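Side-chain contacts in C alpha-dehydrogenase (Sphingobium sp. SYK-6, PDB 4YAC), which binds NADH on a Rossmann fold and probably oxidises the C alpha alcohol of lignin-derived beta-aryl ethers as a short-chain dehydrogenase: residues L65-R68 with A69-A72; Q111-V114 with N115-V119; V123-V126 with M127-I131; A163-G166 with L167-L171. All blocks are in the same frame, centred on the assembly; numbering follows the deposited sequence.

Interaction 1 contributes Leu65 to the adenine end of the NADH pocket and interaction 2 contributes Val114; interactions 3 and 4 lie farther off. Interactions 2 and 3 share helix 105-133, with centres about 17 Å apart. The first of them reaches interaction 1 at Thr66 CB and Asp113 OD2, 3.3 Å apart, and the second packs on it where Thr125 CG2 comes 3.8 Å from Ala72 CA. Interaction 4, on helix 155-174, leans on both: Val119 CG1 is 3.9 Å from Leu167 CD2, and Val123 CG2 is 4.1 Å from Leu171 CD2. Its Val164 side chain lies about 13 Å from the bound NADH, whereas that of Val114 comes within about 4 Å.

Interaction 1. Residues L65-R68 with A69-A72; sequences LTDR and AAYA. With NAI (1,4-dihydronicotinamide adenine dinucleotide), chain B.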
loop_
_atom_site.group_PDB
_atom_site.type_symbol
_atom_site.label_atom_id
_atom_site.label_comp_id
_atom_site.label_asym_id
_atom_site.label_seq_id
_atom_site.Cartn_x
_atom_site.Cartn_y
_atom_site.Cartn_z
ATOM N N LEU A 65 -17.024 4.809 10.455
ATOM C CA LEU A 65 -15.859 3.986 10.771
ATOM C C LEU A 65 -14.621 4.813 11.086
ATOM O O LEU A 65 -13.662 4.296 11.669
ATOM C CB LEU A 65 -15.554 3.041 9.610
ATOM C CG LEU A 65 -16.714 2.146 9.182
ATOM C CD1 LEU A 65 -16.446 1.557 7.819
ATOM C CD2 LEU A 65 -16.974 1.057 10.212
ATOM N N THR A 66 -14.631 6.084 10.688
ATOM C CA THR A 66 -13.497 6.967 10.947
ATOM C C THR A 66 -13.529 7.513 12.375
ATOM O O THR A 66 -12.578 8.155 12.817
ATOM C CB THR A 66 -13.459 8.151 9.944
ATOM O OG1 THR A 66 -14.540 9.058 10.205
ATOM C CG2 THR A 66 -13.548 7.639 8.510
ATOM N N ASP A 67 -14.619 7.240 13.094
ATOM C CA ASP A 67 -14.794 7.685 14.475
ATOM C C ASP A 67 -14.425 6.552 15.431
ATOM O O ASP A 67 -15.219 5.642 15.657
ATOM C CB ASP A 67 -16.244 8.136 14.698
ATOM C CG ASP A 67 -16.474 8.780 16.064
ATOM O OD1 ASP A 67 -15.794 8.411 17.044
ATOM O OD2 ASP A 67 -17.361 9.654 16.157
ATOM N N ARG A 68 -13.226 6.624 16.003
ATOM C CA ARG A 68 -12.676 5.527 16.792
ATOM C C ARG A 68 -13.505 5.254 18.039
ATOM O O ARG A 68 -13.753 4.094 18.390
ATOM C CB ARG A 68 -11.226 5.840 17.169
ATOM C CG ARG A 68 -10.269 5.700 15.991
ATOM C CD ARG A 68 -8.938 6.380 16.229
ATOM N NE ARG A 68 -8.024 6.148 15.115
ATOM C CZ ARG A 68 -6.866 6.777 14.955
ATOM N NH1 ARG A 68 -6.477 7.686 15.836
ATOM N NH2 ARG A 68 -6.099 6.498 13.912
ATOM N N ALA A 69 -13.949 6.316 18.699
ATOM C CA ALA A 69 -14.743 6.166 19.914
ATOM C C ALA A 69 -16.059 5.467 19.599
ATOM O O ALA A 69 -16.482 4.543 20.311
ATOM C CB ALA A 69 -14.997 7.521 20.553
ATOM N N ALA A 70 -16.706 5.905 18.525
ATOM C CA ALA A 70 -17.978 5.319 18.119
ATOM C C ALA A 70 -17.789 3.878 17.670
ATOM O O ALA A 70 -18.672 3.049 17.870
ATOM C CB ALA A 70 -18.614 6.138 17.013
ATOM N N TYR A 71 -16.643 3.576 17.066
ATOM C CA TYR A 71 -16.380 2.216 16.611
ATOM C C TYR A 71 -16.352 1.282 17.818
ATOM O O TYR A 71 -16.979 0.222 17.812
ATOM C CB TYR A 71 -15.060 2.144 15.832
ATOM C CG TYR A 71 -15.025 1.059 14.775
ATOM C CD1 TYR A 71 -15.511 -0.214 15.037
ATOM C CD2 TYR A 71 -14.511 1.313 13.510
ATOM C CE1 TYR A 71 -15.484 -1.202 14.072
ATOM C CE2 TYR A 71 -14.478 0.325 12.533
ATOM C CZ TYR A 71 -14.971 -0.928 12.824
ATOM O OH TYR A 71 -14.938 -1.912 11.861
ATOM N N ALA A 72 -15.647 1.694 18.866
ATOM C CA ALA A 72 -15.562 0.889 20.076
ATOM C C ALA A 72 -16.947 0.689 20.681
ATOM O O ALA A 72 -17.276 -0.401 21.156
ATOM C CB ALA A 72 -14.643 1.538 21.074
HETATM P PA NAI B . -21.713 1.294 -2.002
HETATM O O1A NAI B . -21.987 2.770 -2.151
HETATM O O2A NAI B . -22.823 0.499 -2.714
HETATM O O5B NAI B . -21.680 0.909 -0.478
HETATM C C5B NAI B . -20.800 1.568 0.374
HETATM C C4B NAI B . -21.360 1.593 1.734
HETATM O O4B NAI B . -20.296 1.998 2.659
HETATM C C3B NAI B . -22.441 2.563 1.849
HETATM O O3B NAI B . -23.563 1.996 2.513
HETATM C C2B NAI B . -21.893 3.665 2.599
HETATM O O2B NAI B . -22.912 4.361 3.341
HETATM C C1B NAI B . -20.916 3.046 3.471
HETATM N N9A NAI B . -19.939 3.968 3.981
HETATM C C8A NAI B . -19.238 4.925 3.311
HETATM N N7A NAI B . -18.431 5.588 4.157
HETATM C C5A NAI B . -18.585 5.069 5.415
HETATM C C6A NAI B . -18.049 5.314 6.675
HETATM N N6A NAI B . -17.077 6.339 6.894
HETATM N N1A NAI B . -18.460 4.569 7.738
HETATM C C2A NAI B . -19.380 3.595 7.602
HETATM N N3A NAI B . -19.918 3.322 6.401
HETATM C C4A NAI B . -19.550 4.034 5.305
HETATM O O3 NAI B . -20.332 0.946 -2.606
HETATM P PN NAI B . -20.003 -0.506 -3.199
HETATM O O1N NAI B . -20.882 -0.766 -4.412
HETATM O O2N NAI B . -18.459 -0.560 -3.626
HETATM O O5D NAI B . -20.272 -1.590 -2.126
#
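Leu65 and Tyr71 meet at the adenine end of the NADH pocket, beside the N-cap where Asp67 starts helix 68-81. The backbone of Leu65 reads the edge of the base directly: its N donates to N1A of NADH at 3.1 Å with an N-H...N angle of 173°, a nearly straight bond. The side chain instead lies over one face of the base at its N1A-C2A rim, with Leu65 CG 3.3 Å from N1A and one branch, CD1, 3.6 Å from C2A. The other branch turns to the protein, where CD2 lies 3.5 Å from Tyr71 CE2. Leu65 O sits in the plane of that ring at its edge and accepts from Asn121 ND2. One leucine therefore touches cofactor and helix together.

Asp67 supplies the cap. With CG anti to the backbone N (chi1 -173°), its carboxylate swings over the first turn, and OD1 accepts from Ala70 N at 3.1 Å along a line bent little from straight (169°). The donor comes from above the carboxylate plane, and Ala70 CB packs 3.5 Å from Asp67 CG. Asp67 O takes Tyr71 N at 2.9 Å, and Arg68 O takes Ala72 N at 3.1 Å, so the helical pattern begins at once behind the cap. Arg68 itself extends away from this turn; its NE donates to Asn121 OD1, and NH2 makes a salt bridge with Asp109 of the second subunit.

A loop leaving the third strand, giving a backbone NH to adenine and then capping the next helix, fits the cofactor site of the Rossmann fold in short-chain dehydrogenases.

Interaction 2. Residues Q111-V114 with N115-V119; sequences QMDV and NVNGV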
loop_
_atom_site.group_PDB
_atom_site.type_symbol
_atom_site.label_atom_id
_atom_site.label_comp_id
_atom_site.label_asym_id
_atom_site.label_seq_id
_atom_site.Cartn_x
_atom_site.Cartn_y
_atom_site.Cartn_z
ATOM N N GLN A 111 -10.814 9.840 1.288
ATOM C CA GLN A 111 -10.616 8.462 0.847
ATOM C C GLN A 111 -9.620 7.725 1.740
ATOM O O GLN A 111 -9.806 6.543 2.034
ATOM C CB GLN A 111 -10.160 8.432 -0.613
ATOM C CG GLN A 111 -11.233 8.923 -1.576
ATOM C CD GLN A 111 -10.829 8.800 -3.030
ATOM O OE1 GLN A 111 -10.712 7.696 -3.563
ATOM N NE2 GLN A 111 -10.616 9.936 -3.680
ATOM N N MET A 112 -8.576 8.418 2.188
ATOM C CA MET A 112 -7.622 7.832 3.125
ATOM C C MET A 112 -8.314 7.453 4.433
ATOM O O MET A 112 -8.091 6.369 4.974
ATOM C CB MET A 112 -6.473 8.801 3.412
ATOM C CG MET A 112 -5.438 8.871 2.308
ATOM S SD MET A 112 -4.355 7.423 2.268
ATOM C CE MET A 112 -4.083 7.295 0.516
ATOM N N ASP A 113 -9.169 8.337 4.936
ATOM C CA ASP A 113 -9.786 8.114 6.241
ATOM C C ASP A 113 -10.721 6.900 6.209
ATOM O O ASP A 113 -10.663 6.046 7.092
ATOM C CB ASP A 113 -10.542 9.370 6.702
ATOM C CG ASP A 113 -10.623 9.496 8.219
ATOM O OD1 ASP A 113 -9.926 8.748 8.937
ATOM O OD2 ASP A 113 -11.375 10.373 8.694
ATOM N N VAL A 114 -11.576 6.807 5.197
ATOM C CA VAL A 114 -12.511 5.678 5.130
ATOM C C VAL A 114 -11.811 4.389 4.718
ATOM O O VAL A 114 -11.985 3.355 5.359
ATOM C CB VAL A 114 -13.665 5.939 4.140
ATOM C CG1 VAL A 114 -14.616 4.739 4.088
ATOM C CG2 VAL A 114 -14.424 7.189 4.528
ATOM N N ASN A 115 -11.023 4.447 3.652
ATOM C CA ASN A 115 -10.474 3.230 3.065
ATOM C C ASN A 115 -9.312 2.639 3.853
ATOM O O ASN A 115 -9.110 1.424 3.832
ATOM C CB ASN A 115 -10.027 3.492 1.626
ATOM C CG ASN A 115 -11.189 3.786 0.697
ATOM O OD1 ASN A 115 -12.349 3.842 1.120
ATOM N ND2 ASN A 115 -10.881 3.981 -0.582
ATOM N N VAL A 116 -8.540 3.484 4.536
ATOM C CA VAL A 116 -7.391 2.997 5.285
ATOM C C VAL A 116 -7.656 3.082 6.785
ATOM O O VAL A 116 -7.640 2.061 7.469
ATOM C CB VAL A 116 -6.104 3.761 4.940
ATOM C CG1 VAL A 116 -4.903 3.082 5.596
ATOM C CG2 VAL A 116 -5.909 3.810 3.433
ATOM N N ASN A 117 -7.900 4.278 7.310
ATOM C CA ASN A 117 -8.142 4.408 8.743
ATOM C C ASN A 117 -9.382 3.642 9.191
ATOM O O ASN A 117 -9.401 3.116 10.294
ATOM C CB ASN A 117 -8.272 5.876 9.160
ATOM C CG ASN A 117 -6.928 6.559 9.329
ATOM O OD1 ASN A 117 -5.934 5.928 9.693
ATOM N ND2 ASN A 117 -6.896 7.861 9.077
ATOM N N GLY A 118 -10.409 3.567 8.349
ATOM C CA GLY A 118 -11.608 2.822 8.713
ATOM C C GLY A 118 -11.307 1.351 8.943
ATOM O O GLY A 118 -11.874 0.718 9.846
ATOM N N VAL A 119 -10.411 0.808 8.124
ATOM C CA VAL A 119 -9.995 -0.586 8.250
ATOM C C VAL A 119 -9.079 -0.756 9.459
ATOM O O VAL A 119 -9.244 -1.696 10.243
ATOM C CB VAL A 119 -9.276 -1.074 6.975
ATOM C CG1 VAL A 119 -8.767 -2.503 7.147
ATOM C CG2 VAL A 119 -10.206 -0.986 5.774
#
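Asn115, Val114 and Met112 are the residues most enclosed by this contact, on the stretch of helix 105-133 of the Rossmann fold where a wider pi-type turn interrupts the alpha pattern. Asn115 folds back along the preceding turn: the backbone sets its CB 3.1 Å from Gln111 O, and CG, anti to the carbonyl carbon (chi1 -67°), comes back over the same oxygen at 3.4 Å. Gln111 O also accepts from Asn115 N at 2.9 Å. The amide end is used elsewhere, OD1 accepting from Val94 N and ND2 bonding to Thr160 OG1, so both sides of the buried amide are satisfied and its rotation is fixed.

Val114 crosses beside Asn115, its CG1 branch 3.8 Å from OD1. It also touches the bound NADH, which places this turn against the cofactor pocket. Met112 lies alongside Val116, both pointing the same way, with SD 4.1 Å from CG2; the thioether chain is bent and reaches Thr159 and Thr160 of helix 155-174.

The irregular turn is written in the backbone. Met112 O accepts twice, from Val116 N at 3.0 Å, above the carbonyl plane, and from Asn117 N at 3.1 Å, in that plane. The first bond keeps the alpha spacing and the second skips one residue further; Gly118 N to Asp113 O follows the wider spacing as a weak bond.

The carboxylate of Asp113 and the amide of Asn117 stand 87° apart. Asp113 OD1 lies close to the amide plane of Asn117, whose ND2 donates to it at 3.2 Å and 152°, on the anti side but tilted from the carboxylate plane.

Interaction 3. Residues V123-V126 with M127-I131; sequences VMTV and MPRMI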
loop_
_atom_site.group_PDB
_atom_site.type_symbol
_atom_site.label_atom_id
_atom_site.label_comp_id
_atom_site.label_asym_id
_atom_site.label_seq_id
_atom_site.Cartn_x
_atom_site.Cartn_y
_atom_site.Cartn_z
ATOM N N VAL A 123 -9.813 -3.135 12.751
ATOM C CA VAL A 123 -8.820 -4.136 13.133
ATOM C C VAL A 123 -8.333 -3.895 14.565
ATOM O O VAL A 123 -8.250 -4.823 15.361
ATOM C CB VAL A 123 -7.628 -4.138 12.133
ATOM C CG1 VAL A 123 -6.427 -4.875 12.702
ATOM C CG2 VAL A 123 -8.056 -4.767 10.820
ATOM N N MET A 124 -8.038 -2.649 14.910
ATOM C CA MET A 124 -7.494 -2.360 16.232
ATOM C C MET A 124 -8.560 -2.386 17.321
ATOM O O MET A 124 -8.235 -2.513 18.495
ATOM C CB MET A 124 -6.791 -1.002 16.231
ATOM C CG MET A 124 -5.586 -0.931 15.300
ATOM S SD MET A 124 -4.437 -2.312 15.463
ATOM C CE MET A 124 -4.074 -2.252 17.213
ATOM N N THR A 125 -9.829 -2.267 16.938
ATOM C CA THR A 125 -10.911 -2.318 17.920
ATOM C C THR A 125 -11.262 -3.765 18.246
ATOM O O THR A 125 -11.493 -4.108 19.407
ATOM C CB THR A 125 -12.179 -1.580 17.427
ATOM O OG1 THR A 125 -11.880 -0.194 17.226
ATOM C CG2 THR A 125 -13.310 -1.684 18.448
ATOM N N VAL A 126 -11.283 -4.611 17.218
ATOM C CA VAL A 126 -11.787 -5.980 17.356
ATOM C C VAL A 126 -10.698 -7.028 17.597
ATOM O O VAL A 126 -10.870 -7.923 18.420
ATOM C CB VAL A 126 -12.594 -6.380 16.096
ATOM C CG1 VAL A 126 -12.961 -7.864 16.104
ATOM C CG2 VAL A 126 -13.847 -5.524 15.983
ATOM N N MET A 127 -9.586 -6.933 16.879
ATOM C CA MET A 127 -8.583 -7.994 16.916
ATOM C C MET A 127 -7.983 -8.205 18.317
ATOM O O MET A 127 -7.769 -9.347 18.729
ATOM C CB MET A 127 -7.492 -7.695 15.879
ATOM C CG MET A 127 -6.264 -8.572 15.939
ATOM S SD MET A 127 -4.927 -7.760 16.831
ATOM C CE MET A 127 -4.588 -6.329 15.796
ATOM N N PRO A 128 -7.732 -7.118 19.070
ATOM C CA PRO A 128 -7.269 -7.333 20.449
ATOM C C PRO A 128 -8.297 -8.029 21.349
ATOM O O PRO A 128 -7.913 -8.719 22.295
ATOM C CB PRO A 128 -6.987 -5.913 20.946
ATOM C CG PRO A 128 -6.660 -5.150 19.706
ATOM C CD PRO A 128 -7.576 -5.711 18.658
ATOM N N ARG A 129 -9.583 -7.849 21.063
ATOM C CA ARG A 129 -10.629 -8.536 21.812
ATOM C C ARG A 129 -10.637 -10.021 21.465
ATOM O O ARG A 129 -10.832 -10.870 22.337
ATOM C CB ARG A 129 -11.997 -7.918 21.522
ATOM C CG ARG A 129 -12.071 -6.422 21.774
ATOM C CD ARG A 129 -13.490 -5.911 21.589
ATOM N NE ARG A 129 -13.576 -4.455 21.671
ATOM C CZ ARG A 129 -14.647 -3.784 22.087
ATOM N NH1 ARG A 129 -15.739 -4.428 22.483
ATOM N NH2 ARG A 129 -14.624 -2.460 22.118
ATOM N N MET A 130 -10.419 -10.331 20.190
ATOM C CA MET A 130 -10.326 -11.717 19.749
ATOM C C MET A 130 -9.201 -12.445 20.474
ATOM O O MET A 130 -9.390 -13.552 20.976
ATOM C CB MET A 130 -10.089 -11.793 18.243
ATOM C CG MET A 130 -11.305 -11.503 17.390
ATOM S SD MET A 130 -10.850 -11.416 15.650
ATOM C CE MET A 130 -12.459 -11.320 14.872
ATOM N N ILE A 131 -8.029 -11.818 20.512
ATOM C CA ILE A 131 -6.856 -12.408 21.147
ATOM C C ILE A 131 -7.120 -12.636 22.631
ATOM O O ILE A 131 -6.838 -13.711 23.167
ATOM C CB ILE A 131 -5.606 -11.508 20.944
ATOM C CG1 ILE A 131 -5.174 -11.560 19.479
ATOM C CG2 ILE A 131 -4.451 -11.948 21.839
ATOM C CD1 ILE A 131 -4.153 -10.526 19.094
#
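Met127 swings its methyl end back over the previous turn and meets two residues in different ways. Against Val123 it runs at a slant, CE lying 3.9 Å from the CG1 branch. Beside Met124 it runs alongside, both chains pointing the same way, with CE 4.0 Å from Met124 SD. Its CG is anti to the backbone N (chi1 170°), and bends at the next two torsions bring CE round to this spot. Val126 and Met130 form another slanting pair: the extended methionine puts CE 3.7 Å from Val126 CG1.

Thr125 and Arg129 lie side by side, heading the same way, with CG2 4.0 Å from NH2. The edge of the guanidinium is turned to the Thr125 carbonyl, and NE donates to that oxygen at 3.1 Å, a weak bond with an angle of 128°. The charge is paired further out: NH1 forms salt bridges with Asp76 and Glu79 of helix 68-81. A leucine in place of Arg129 is likely to leave Asp76 and Glu79 without this charge and Thr125 O without the weak NE bond, so that the polar tie to helix 68-81 is lost while the apolar packing of Thr125 and Val126 on Val75 stays.

These turns belong to the long helix 105-133 of the Rossmann fold, which packs on strands 87-90 and 180-185 and meets the second subunit through Met124, on Trp108 of that chain. Proline kinks the helix here. Pro128 has no N-H to give, and its CD stands 3.3 Å from Met124 O. Val126 O accepts from Met130 N at 3.0 Å and, weakly, from Arg129 N at 2.9 Å.

Interaction 4. Residues A163-G166 with L167-L171; sequences AVRG and LAESL
Gly166 and Ser170 mark the tight part of this contact. Gly166 O is held by two donors, Ser170 N at 2.9 Å and Ser170 OG at 2.9 Å, which arrive from opposite faces of the carbonyl plane; the hydroxyl folds back because OG lies beside its own backbone N (chi1 -68°). Ala168 packs here too, its CB 3.4 Å from Val164 O, which also accepts Ala168 N at 2.8 Å.

This stretch lies on helix 155-174, the crossover of the beta-alpha-beta unit between strands 137-142 and 180-185. Leu167 packs on Val119 of helix 105-133, while Ala163 meets its own counterpart in the second subunit, consistent with the helix-bundle dimer interface of short-chain dehydrogenases.

Water enters only at the charged ends of Arg165 and Glu169, the arginine being buried and the glutamate partly exposed. The two run alongside each other, the guanidinium and carboxylate planes only 7° apart, and NE makes a salt bridge with OE2 at 2.9 Å, slightly tilted from the guanidinium plane (21°). A water spans their ends, accepting from Arg165 NH2 at 3.1 Å and donating to Glu169 OE1 at 2.9 Å. Arg165 NH1 turns to Ala147 O, and OE2 receives a weak hydrogen bond from Tyr162 of the second subunit. A methionine in place of Arg165 would probably leave Glu169 without its paired charge, the water without its NH2 donor, and the carboxylate freer to turn.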
loop_
_atom_site.group_PDB
_atom_site.type_symbol
_atom_site.label_atom_id
_atom_site.label_comp_id
_atom_site.label_asym_id
_atom_site.label_seq_id
_atom_site.Cartn_x
_atom_site.Cartn_y
_atom_site.Cartn_z
ATOM N N ALA A 163 -2.388 0.195 0.538
ATOM C CA ALA A 163 -2.191 0.313 1.976
ATOM C C ALA A 163 -2.823 -0.851 2.729
ATOM O O ALA A 163 -2.149 -1.511 3.516
ATOM C CB ALA A 163 -2.754 1.629 2.484
ATOM N N VAL A 164 -4.103 -1.116 2.491
ATOM C CA VAL A 164 -4.782 -2.152 3.265
ATOM C C VAL A 164 -4.338 -3.536 2.802
ATOM O O VAL A 164 -4.436 -4.495 3.561
ATOM C CB VAL A 164 -6.318 -2.029 3.193
ATOM C CG1 VAL A 164 -6.767 -0.748 3.885
ATOM C CG2 VAL A 164 -6.816 -2.086 1.762
ATOM N N ARG A 165 -3.824 -3.648 1.579
ATOM C CA ARG A 165 -3.201 -4.904 1.167
ATOM C C ARG A 165 -2.005 -5.183 2.068
ATOM O O ARG A 165 -1.820 -6.305 2.532
ATOM C CB ARG A 165 -2.755 -4.871 -0.295
ATOM C CG ARG A 165 -1.809 -6.016 -0.649
ATOM C CD ARG A 165 -1.359 -5.984 -2.091
ATOM N NE ARG A 165 -0.287 -6.951 -2.322
ATOM C CZ ARG A 165 0.480 -6.983 -3.407
ATOM N NH1 ARG A 165 0.304 -6.095 -4.375
ATOM N NH2 ARG A 165 1.431 -7.900 -3.518
ATOM N N GLY A 166 -1.193 -4.158 2.302
ATOM C CA GLY A 166 -0.039 -4.283 3.173
ATOM C C GLY A 166 -0.463 -4.690 4.569
ATOM O O GLY A 166 0.148 -5.562 5.195
ATOM N N LEU A 167 -1.512 -4.043 5.062
ATOM C CA LEU A 167 -2.043 -4.360 6.383
ATOM C C LEU A 167 -2.504 -5.811 6.432
ATOM O O LEU A 167 -2.249 -6.519 7.408
ATOM C CB LEU A 167 -3.202 -3.429 6.746
ATOM C CG LEU A 167 -3.935 -3.762 8.051
ATOM C CD1 LEU A 167 -2.987 -3.765 9.239
ATOM C CD2 LEU A 167 -5.065 -2.774 8.280
ATOM N N ALA A 168 -3.180 -6.251 5.377
ATOM C CA ALA A 168 -3.671 -7.625 5.311
ATOM C C ALA A 168 -2.520 -8.628 5.333
ATOM O O ALA A 168 -2.563 -9.615 6.076
ATOM C CB ALA A 168 -4.525 -7.828 4.069
ATOM N N GLU A 169 -1.494 -8.387 4.521
ATOM C CA GLU A 169 -0.352 -9.293 4.474
ATOM C C GLU A 169 0.393 -9.284 5.809
ATOM O O GLU A 169 1.012 -10.280 6.190
ATOM C CB GLU A 169 0.593 -8.917 3.330
ATOM C CG GLU A 169 -0.029 -9.081 1.956
ATOM C CD GLU A 169 1.000 -9.072 0.843
ATOM O OE1 GLU A 169 1.898 -9.942 0.855
ATOM O OE2 GLU A 169 0.913 -8.191 -0.043
ATOM N N SER A 170 0.316 -8.163 6.523
ATOM C CA SER A 170 0.930 -8.046 7.846
ATOM C C SER A 170 0.159 -8.856 8.885
ATOM O O SER A 170 0.751 -9.569 9.697
ATOM C CB SER A 170 1.011 -6.580 8.271
ATOM O OG SER A 170 1.935 -5.876 7.460
ATOM N N LEU A 171 -1.163 -8.742 8.858
ATOM C CA LEU A 171 -2.017 -9.554 9.722
ATOM C C LEU A 171 -1.768 -11.036 9.469
ATOM O O LEU A 171 -1.753 -11.848 10.395
ATOM C CB LEU A 171 -3.492 -9.225 9.476
ATOM C CG LEU A 171 -4.308 -8.384 10.470
ATOM C CD1 LEU A 171 -3.483 -7.655 11.514
ATOM C CD2 LEU A 171 -5.153 -7.391 9.698
HETATM O O HOH W 1 2.595 -10.312 -1.902
#